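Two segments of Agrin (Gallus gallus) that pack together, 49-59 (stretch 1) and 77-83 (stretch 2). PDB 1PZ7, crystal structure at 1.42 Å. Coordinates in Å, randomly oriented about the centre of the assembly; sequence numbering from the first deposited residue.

Stretch 1, residues 49-59: SNHFELSIKTE
Stretch 2 77-83: YIALAIV

Both stretches are extended: phi runs from about -94° to -169° and psi from 117° to 168° throughout, except at Glu 59, where psi falls to 0°. Their strand axes run nearly parallel, 19° apart in N-to-C direction (signed crossing angle -19°), with a closest approach of 9.7 Å. That spacing is too wide for backbone pairing within one sheet, and no hydrogen bond crosses. The strands therefore meet face to face through side chains, burying 307 Å² in total. CA-CA distances fix the register: Asn 50 CA to Ile 78 CA 8.3 Å, Phe 52 CA to Leu 80 CA 9.2 Å, Thr 58 CA to Ile 82 CA 9.9 Å. Strand alternation points the CA-to-CB bonds of Asn 50, Phe 52, Leu 54, Ile 56 and Thr 58 toward stretch 2, and those of Ile 78, Leu 80 and Ile 82 toward stretch 1.

Ile 78 has the largest covered area, 70 Å². With chi1 t and chi2 t, its CG2 lies 3.9 Å from Asn 50 CG and 3.8 Å from Phe 52 CE2. The latter contact is at the ring edge, near the ring plane, so the methyl does not sit on the aromatic face.

Phe 52 (chi1 -56°, chi2 -73°) and Leu 80 (chi1 m, chi2 t) each have 53 Å² covered. Phe 52 CB approaches Leu 80 CD1 at 4.3 Å, while Leu 54 CD2 reaches that same CD1 at 4.0 Å; Leu 54 is p at chi1 and t at chi2. One leucine methyl thus touches two successive inward residues.

Ile 82 (chi1 m, chi2 t) repeats this pattern: its CD1 lies 4.3 Å from Ile 56 CD1 (chi1 p, chi2 t) and 3.8 Å from Thr 58 CG2 (chi1 t). These buried hydrocarbon groups pack at van der Waals separations, consistent with hydrophobic association.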

# COMPACT_ATOMS: atom_id res chain seq x y z
N SER A 49 2.51 11.20 -9.32
CA SER A 49 3.29 10.58 -8.26
C SER A 49 2.43 9.91 -7.19
O SER A 49 1.21 10.09 -7.14
CB SER A 49 4.16 11.63 -7.58
OG SER A 49 3.36 12.58 -6.91
N ASN A 50 3.10 9.13 -6.35
CA ASN A 50 2.51 8.51 -5.17
C ASN A 50 3.56 8.51 -4.10
O ASN A 50 4.73 8.26 -4.38
CB ASN A 50 2.10 7.06 -5.42
CG ASN A 50 0.95 6.92 -6.39
OD1 ASN A 50 -0.22 7.06 -6.01
ND2 ASN A 50 1.26 6.61 -7.63
N HIS A 51 3.17 8.78 -2.86
CA HIS A 51 4.09 8.73 -1.74
C HIS A 51 3.41 8.02 -0.59
O HIS A 51 2.30 8.38 -0.21
CB HIS A 51 4.53 10.13 -1.32
CG HIS A 51 5.52 10.76 -2.25
ND1 HIS A 51 5.17 11.26 -3.49
CD2 HIS A 51 6.85 10.96 -2.13
CE1 HIS A 51 6.25 11.75 -4.08
NE2 HIS A 51 7.28 11.58 -3.27
N PHE A 52 4.07 6.99 -0.06
CA PHE A 52 3.56 6.22 1.06
C PHE A 52 4.62 6.10 2.14
O PHE A 52 5.79 5.84 1.85
CB PHE A 52 3.19 4.80 0.62
CG PHE A 52 2.21 4.75 -0.51
CD1 PHE A 52 0.88 5.07 -0.30
CD2 PHE A 52 2.61 4.36 -1.77
CE1 PHE A 52 -0.03 5.01 -1.34
CE2 PHE A 52 1.70 4.29 -2.81
CZ PHE A 52 0.38 4.62 -2.59
N GLU A 53 4.20 6.27 3.38
CA GLU A 53 5.06 6.06 4.53
C GLU A 53 4.19 5.39 5.57
O GLU A 53 3.02 5.74 5.71
CB GLU A 53 5.59 7.36 5.09
CG GLU A 53 6.77 7.95 4.35
CD GLU A 53 7.55 8.93 5.21
OE1 GLU A 53 8.08 8.52 6.26
OE2 GLU A 53 7.61 10.11 4.83
N LEU A 54 4.75 4.43 6.28
CA LEU A 54 4.01 3.75 7.33
C LEU A 54 4.95 2.90 8.15
O LEU A 54 6.08 2.66 7.76
CB LEU A 54 2.90 2.87 6.74
CG LEU A 54 3.30 1.64 5.91
CD1 LEU A 54 2.14 0.64 5.82
CD2 LEU A 54 3.76 2.03 4.52
N SER A 55 4.47 2.46 9.30
CA SER A 55 5.23 1.53 10.11
C SER A 55 4.36 0.31 10.32
O SER A 55 3.15 0.44 10.52
CB SER A 55 5.61 2.16 11.45
OG SER A 55 6.73 3.02 11.26
N ILE A 56 4.96 -0.87 10.23
CA ILE A 56 4.21 -2.10 10.42
C ILE A 56 4.96 -3.03 11.35
O ILE A 56 6.17 -2.90 11.55
CB ILE A 56 3.91 -2.81 9.07
CG1 ILE A 56 5.17 -3.40 8.44
CG2 ILE A 56 3.19 -1.86 8.11
CD1 ILE A 56 4.87 -4.31 7.26
N LYS A 57 4.21 -3.96 11.92
CA LYS A 57 4.76 -4.95 12.84
C LYS A 57 4.08 -6.24 12.44
O LYS A 57 2.86 -6.31 12.40
CB LYS A 57 4.43 -4.55 14.27
CG LYS A 57 4.98 -5.49 15.33
CD LYS A 57 4.51 -5.05 16.70
CE LYS A 57 4.96 -5.98 17.79
NZ LYS A 57 4.51 -5.48 19.11
N THR A 58 4.86 -7.27 12.14
CA THR A 58 4.27 -8.48 11.61
C THR A 58 5.18 -9.69 11.69
O THR A 58 6.40 -9.57 11.81
CB THR A 58 3.88 -8.23 10.14
OG1 THR A 58 3.15 -9.35 9.62
CG2 THR A 58 5.12 -8.14 9.25
N GLU A 59 4.56 -10.87 11.63
CA GLU A 59 5.26 -12.14 11.52
C GLU A 59 4.97 -12.77 10.16
O GLU A 59 5.44 -13.86 9.86
CB GLU A 59 4.79 -13.12 12.60
CG GLU A 59 5.04 -12.67 14.02
CD GLU A 59 4.42 -13.62 15.03
OE1 GLU A 59 3.18 -13.59 15.19
OE2 GLU A 59 5.16 -14.40 15.65
N TYR A 77 -2.46 0.41 -10.94
CA TYR A 77 -2.36 0.21 -9.51
C TYR A 77 -0.94 0.44 -9.04
O TYR A 77 -0.00 0.37 -9.82
CB TYR A 77 -2.77 -1.21 -9.13
CG TYR A 77 -1.94 -2.27 -9.82
CD1 TYR A 77 -0.78 -2.77 -9.23
CD2 TYR A 77 -2.29 -2.75 -11.07
CE1 TYR A 77 -0.01 -3.72 -9.87
CE2 TYR A 77 -1.53 -3.69 -11.71
CZ TYR A 77 -0.39 -4.17 -11.11
OH TYR A 77 0.36 -5.12 -11.77
N ILE A 78 -0.82 0.73 -7.76
CA ILE A 78 0.46 0.73 -7.07
C ILE A 78 0.15 0.06 -5.75
O ILE A 78 -0.85 0.37 -5.09
CB ILE A 78 1.08 2.15 -6.92
CG1 ILE A 78 2.46 2.06 -6.26
CG2 ILE A 78 0.18 3.08 -6.13
CD1 ILE A 78 3.29 3.31 -6.47
N ALA A 79 0.98 -0.91 -5.37
CA ALA A 79 0.71 -1.69 -4.18
C ALA A 79 1.97 -2.04 -3.43
O ALA A 79 3.05 -2.14 -4.02
CB ALA A 79 -0.03 -2.96 -4.55
N LEU A 80 1.82 -2.22 -2.12
CA LEU A 80 2.88 -2.71 -1.24
C LEU A 80 2.42 -4.06 -0.71
O LEU A 80 1.26 -4.20 -0.29
CB LEU A 80 3.11 -1.76 -0.08
CG LEU A 80 3.57 -0.35 -0.46
CD1 LEU A 80 3.71 0.53 0.76
CD2 LEU A 80 4.87 -0.42 -1.24
N ALA A 81 3.31 -5.03 -0.70
CA ALA A 81 2.96 -6.36 -0.22
C ALA A 81 4.18 -7.02 0.35
O ALA A 81 5.30 -6.68 -0.02
CB ALA A 81 2.40 -7.20 -1.35
N ILE A 82 3.97 -7.97 1.25
CA ILE A 82 5.04 -8.80 1.75
C ILE A 82 5.01 -10.03 0.86
O ILE A 82 3.99 -10.72 0.81
CB ILE A 82 4.81 -9.19 3.22
CG1 ILE A 82 4.70 -7.94 4.10
CG2 ILE A 82 5.94 -10.09 3.71
CD1 ILE A 82 4.30 -8.24 5.54
N VAL A 83 6.09 -10.28 0.14
CA VAL A 83 6.17 -11.42 -0.76
C VAL A 83 7.39 -12.23 -0.38
O VAL A 83 8.52 -11.74 -0.49
CB VAL A 83 6.27 -10.98 -2.23
CG1 VAL A 83 6.44 -12.19 -3.14
CG2 VAL A 83 5.05 -10.17 -2.62